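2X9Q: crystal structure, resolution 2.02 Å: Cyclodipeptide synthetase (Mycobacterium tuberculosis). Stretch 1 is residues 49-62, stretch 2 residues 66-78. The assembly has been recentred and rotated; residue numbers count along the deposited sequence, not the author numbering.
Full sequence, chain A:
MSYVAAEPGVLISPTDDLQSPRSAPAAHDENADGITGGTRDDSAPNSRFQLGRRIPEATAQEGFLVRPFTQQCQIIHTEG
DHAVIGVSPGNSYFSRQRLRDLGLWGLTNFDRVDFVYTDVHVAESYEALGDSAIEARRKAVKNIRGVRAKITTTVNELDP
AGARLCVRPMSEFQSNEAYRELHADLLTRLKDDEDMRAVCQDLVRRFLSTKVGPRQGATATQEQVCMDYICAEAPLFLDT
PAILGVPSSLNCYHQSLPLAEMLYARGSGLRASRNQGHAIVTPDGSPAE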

# COMPACT_ATOMS: atom_id res chain seq x y z
N PHE A 49 14.82 6.58 -9.36
CA PHE A 49 15.57 7.84 -9.07
C PHE A 49 15.11 8.56 -7.80
O PHE A 49 14.25 9.46 -7.87
N GLN A 50 15.71 8.18 -6.66
CA GLN A 50 15.34 8.74 -5.34
C GLN A 50 16.17 10.00 -4.98
O GLN A 50 17.33 10.18 -5.43
CB GLN A 50 15.40 7.70 -4.21
CG GLN A 50 14.60 6.43 -4.44
CD GLN A 50 15.18 5.25 -3.63
OE1 GLN A 50 16.00 4.45 -4.15
NE2 GLN A 50 14.81 5.18 -2.33
N LEU A 51 15.54 10.83 -4.15
CA LEU A 51 15.92 12.25 -4.00
C LEU A 51 16.66 12.58 -2.68
O LEU A 51 17.06 13.74 -2.48
CB LEU A 51 14.69 13.19 -4.21
CG LEU A 51 14.10 13.26 -5.66
CD1 LEU A 51 12.81 14.06 -5.80
CD2 LEU A 51 15.15 13.70 -6.71
N GLY A 52 16.79 11.56 -1.81
CA GLY A 52 17.45 11.68 -0.49
C GLY A 52 18.96 11.49 -0.49
O GLY A 52 19.57 11.15 -1.54
N ARG A 53 19.60 11.69 0.66
CA ARG A 53 21.08 11.74 0.60
C ARG A 53 21.86 10.48 0.89
O ARG A 53 22.93 10.27 0.27
CB ARG A 53 21.73 13.05 1.13
CG ARG A 53 21.68 13.40 2.60
CD ARG A 53 22.97 14.28 2.88
NE ARG A 53 23.14 15.46 2.00
CZ ARG A 53 22.37 16.54 2.09
NH1 ARG A 53 22.53 17.62 1.29
NH2 ARG A 53 21.39 16.52 3.01
N ARG A 54 21.36 9.63 1.78
CA ARG A 54 22.03 8.34 1.92
C ARG A 54 20.98 7.23 1.64
O ARG A 54 20.56 6.52 2.55
CB ARG A 54 22.71 8.21 3.31
CG ARG A 54 24.16 7.61 3.35
CD ARG A 54 24.89 7.88 4.70
NE ARG A 54 23.96 8.39 5.74
CZ ARG A 54 24.28 8.81 6.98
NH1 ARG A 54 25.55 8.81 7.40
NH2 ARG A 54 23.31 9.24 7.82
N ILE A 55 20.53 7.14 0.38
CA ILE A 55 19.63 6.09 -0.13
C ILE A 55 19.95 4.68 0.50
O ILE A 55 21.02 4.13 0.28
CB ILE A 55 19.75 6.06 -1.68
CG1 ILE A 55 19.33 7.44 -2.24
CG2 ILE A 55 18.90 4.92 -2.28
CD1 ILE A 55 19.86 7.71 -3.66
N PRO A 56 19.03 4.11 1.31
CA PRO A 56 19.36 2.78 1.83
C PRO A 56 19.43 1.75 0.71
O PRO A 56 18.78 1.87 -0.36
CB PRO A 56 18.15 2.46 2.75
CG PRO A 56 17.62 3.80 3.13
CD PRO A 56 17.78 4.64 1.88
N GLU A 57 20.26 0.75 0.90
CA GLU A 57 20.24 -0.35 -0.06
C GLU A 57 19.46 -1.46 0.64
O GLU A 57 19.13 -1.33 1.84
CB GLU A 57 21.67 -0.81 -0.36
CG GLU A 57 22.59 0.29 -0.93
CD GLU A 57 24.07 0.00 -0.62
OE1 GLU A 57 24.45 -0.16 0.58
OE2 GLU A 57 24.87 -0.07 -1.60
N ALA A 58 19.22 -2.53 -0.11
CA ALA A 58 18.40 -3.64 0.29
C ALA A 58 19.14 -4.53 1.30
O ALA A 58 20.34 -4.78 1.16
CB ALA A 58 18.00 -4.44 -0.95
N THR A 59 18.42 -4.99 2.33
CA THR A 59 18.94 -6.01 3.21
C THR A 59 18.16 -7.36 2.93
O THR A 59 16.92 -7.35 2.77
CB THR A 59 19.05 -5.50 4.71
OG1 THR A 59 19.21 -6.63 5.59
CG2 THR A 59 17.86 -4.81 5.17
N ALA A 60 18.91 -8.46 2.76
CA ALA A 60 18.33 -9.81 2.57
C ALA A 60 17.78 -10.43 3.87
O ALA A 60 18.50 -10.52 4.86
CB ALA A 60 19.34 -10.74 1.92
N GLN A 61 16.47 -10.79 3.87
CA GLN A 61 15.80 -11.33 5.05
C GLN A 61 14.80 -12.42 4.59
O GLN A 61 13.88 -12.13 3.80
CB GLN A 61 14.98 -10.24 5.81
CG GLN A 61 15.72 -9.03 6.25
CD GLN A 61 14.93 -8.18 7.23
OE1 GLN A 61 13.75 -7.83 7.01
NE2 GLN A 61 15.58 -7.80 8.29
N GLU A 62 14.96 -13.65 5.08
CA GLU A 62 14.02 -14.76 4.82
C GLU A 62 13.51 -14.79 3.40
O GLU A 62 12.27 -14.80 3.18
CB GLU A 62 12.81 -14.67 5.76
CG GLU A 62 13.15 -14.86 7.24
CD GLU A 62 13.93 -13.67 7.79
OE1 GLU A 62 13.54 -12.51 7.51
OE2 GLU A 62 14.93 -13.88 8.51
N VAL A 66 14.81 -6.42 1.30
CA VAL A 66 14.00 -5.33 1.89
C VAL A 66 14.80 -4.01 1.69
O VAL A 66 15.93 -3.85 2.21
CB VAL A 66 13.75 -5.57 3.39
CG1 VAL A 66 12.93 -4.39 4.12
CG2 VAL A 66 13.12 -6.89 3.58
N ARG A 67 14.20 -3.08 0.97
CA ARG A 67 14.81 -1.79 0.67
C ARG A 67 13.96 -0.64 1.24
O ARG A 67 12.97 -0.15 0.58
CB ARG A 67 15.06 -1.66 -0.83
CG ARG A 67 15.93 -0.38 -1.12
CD ARG A 67 16.36 -0.23 -2.59
NE ARG A 67 15.24 -0.29 -3.56
CZ ARG A 67 14.36 0.69 -3.83
NH1 ARG A 67 14.39 1.88 -3.20
NH2 ARG A 67 13.43 0.51 -4.79
N PRO A 68 14.35 -0.16 2.43
CA PRO A 68 13.61 1.00 2.97
C PRO A 68 13.78 2.21 2.05
O PRO A 68 14.85 2.42 1.46
CB PRO A 68 14.23 1.23 4.36
CG PRO A 68 14.91 -0.18 4.69
CD PRO A 68 15.46 -0.58 3.33
N PHE A 69 12.73 2.99 1.94
CA PHE A 69 12.71 4.07 0.98
C PHE A 69 13.64 5.25 1.42
O PHE A 69 14.31 5.77 0.57
CB PHE A 69 11.29 4.62 0.77
CG PHE A 69 11.18 5.58 -0.38
CD1 PHE A 69 11.25 5.11 -1.70
CD2 PHE A 69 10.98 6.93 -0.14
CE1 PHE A 69 11.13 5.98 -2.78
CE2 PHE A 69 10.88 7.87 -1.20
CZ PHE A 69 10.92 7.37 -2.54
N THR A 70 13.68 5.59 2.71
CA THR A 70 14.60 6.61 3.24
C THR A 70 15.40 6.05 4.43
O THR A 70 15.06 5.01 4.98
CB THR A 70 13.91 7.90 3.82
OG1 THR A 70 13.12 7.53 4.99
CG2 THR A 70 13.06 8.61 2.73
N GLN A 71 16.40 6.80 4.90
CA GLN A 71 17.15 6.35 6.11
C GLN A 71 16.25 6.31 7.32
O GLN A 71 16.50 5.54 8.28
CB GLN A 71 18.21 7.37 6.45
CG GLN A 71 19.19 7.63 5.39
CD GLN A 71 20.32 8.54 5.96
OE1 GLN A 71 21.21 8.04 6.68
NE2 GLN A 71 20.23 9.85 5.72
N GLN A 72 15.21 7.15 7.36
CA GLN A 72 14.34 7.08 8.53
C GLN A 72 13.38 5.84 8.46
O GLN A 72 13.06 5.23 9.48
CB GLN A 72 13.51 8.35 8.61
CG GLN A 72 14.49 9.56 8.99
CD GLN A 72 13.81 10.90 9.10
OE1 GLN A 72 14.50 11.91 9.12
NE2 GLN A 72 12.47 10.95 9.22
N CYS A 73 13.02 5.45 7.23
CA CYS A 73 12.24 4.20 7.03
C CYS A 73 13.10 3.05 7.51
O CYS A 73 12.58 2.05 7.93
CB CYS A 73 11.97 3.95 5.52
SG CYS A 73 10.87 5.30 4.80
N GLN A 74 14.41 3.13 7.33
CA GLN A 74 15.22 2.00 7.79
C GLN A 74 15.25 1.87 9.28
O GLN A 74 15.35 0.74 9.79
CB GLN A 74 16.62 2.12 7.25
CG GLN A 74 17.55 0.97 7.70
CD GLN A 74 18.94 1.27 7.38
OE1 GLN A 74 19.70 1.67 8.27
NE2 GLN A 74 19.33 1.11 6.06
N ILE A 75 15.24 3.01 10.00
CA ILE A 75 15.08 2.97 11.44
C ILE A 75 13.76 2.29 11.82
O ILE A 75 13.70 1.45 12.76
CB ILE A 75 15.17 4.42 12.06
CG1 ILE A 75 16.65 4.90 11.97
CG2 ILE A 75 14.72 4.35 13.51
CD1 ILE A 75 16.78 6.25 12.32
N ILE A 76 12.67 2.67 11.13
CA ILE A 76 11.37 2.02 11.44
C ILE A 76 11.34 0.49 11.18
O ILE A 76 10.75 -0.29 11.97
CB ILE A 76 10.28 2.80 10.64
CG1 ILE A 76 10.09 4.19 11.32
CG2 ILE A 76 9.00 2.00 10.63
CD1 ILE A 76 9.32 5.32 10.38
N HIS A 77 11.96 0.08 10.09
CA HIS A 77 12.11 -1.32 9.78
C HIS A 77 12.81 -2.01 10.94
O HIS A 77 12.34 -3.05 11.41
CB HIS A 77 13.01 -1.47 8.54
CG HIS A 77 13.29 -2.91 8.15
ND1 HIS A 77 14.45 -3.26 7.50
CD2 HIS A 77 12.63 -4.08 8.41
CE1 HIS A 77 14.45 -4.58 7.28
NE2 HIS A 77 13.39 -5.10 7.88
N THR A 78 13.95 -1.45 11.39
CA THR A 78 14.68 -1.99 12.57
C THR A 78 13.89 -1.98 13.87
O THR A 78 14.07 -2.86 14.70
CB THR A 78 16.04 -1.16 12.76
OG1 THR A 78 16.74 -1.28 11.54
CG2 THR A 78 16.89 -1.79 13.84
O HOH W 1 16.04 2.97 -0.89

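Pro-56, Gln-71 and Gln-50 cover the most surface where residues 49-62 pack against residues 66-78, a contact that buries 764 Å² counted over both sides. Pro-56 is buried, with its CA-to-CB bond directed toward the second stretch, and its ring lies against the turn that leads from strand into helix. Pro-56 CG sits 3.4 Å from Thr-70 O and 3.5 Å from Pro-68 O, while Pro-56 CB is 4.1 Å from Pro-68 CD, an apolar contact between two prolines. A compact ring suits this place: it fills the space beside the backbone of the turn and brings no side-chain polar group that would need a partner.

Pro-56 also contributes its carbonyl. Water 1 donates to Pro-56 O (3.0 Å) and to Pro-68 O (2.7 Å), and accepts from Gln-50 NE2 (2.9 Å) and Arg-67 NH1 (3.0 Å). With two donors and two acceptors around it, the water uses its full hydrogen-bonding capacity and ties both stretches together at one point.

The Gln-50 CA-to-CB bond points toward the second stretch, and with chi1 m and chi2 t the chain places Gln-50 NE2 over one face of the Phe-69 ring, 3.6 Å from Phe-69 CD1; the same NE2 is 3.0 Å from Phe-69 O. Glutamine suits this place because its amide nitrogen can donate to water 1. Phe-69 starts with CA-to-CB pointing away, but the end of its side chain comes nearer. Gln-50 OE1 lies 3.2 Å from Arg-67 NH1, at an angle too poor for a hydrogen bond, so it is the water that links these two side chains.

Gln-71, in the first turn of the helix, has a sideways CA-to-CB bond but extends (chi1 m, chi2 t) to bring its amide oxygen to the edge of the Arg-54 guanidinium. Glutamine suits this place because that one oxygen can accept twice: both Arg-54 NE (2.9 Å) and Arg-54 NH2 (2.7 Å) donate to Gln-71 OE1. Arg-54 is exposed and poorly ordered, so this fork is less securely defined than the rest.

Thr-59 and Val-66 form an antiparallel pair: Thr-59 N donates to Val-66 O and Val-66 N to Thr-59 O, both at 2.7 Å. Val-66 O also receives a CA-H...O contact from Ala-58 CA at 3.1 Å. The Thr-59 and Val-66 side chains share one face of the sheet, where Thr-59 CG2 approaches the edge of the His-77 ring, 4.0 Å from His-77 CE1. His-77 NE2 donates to Gln-61 OE1 (2.9 Å), fastening the helix to the strand.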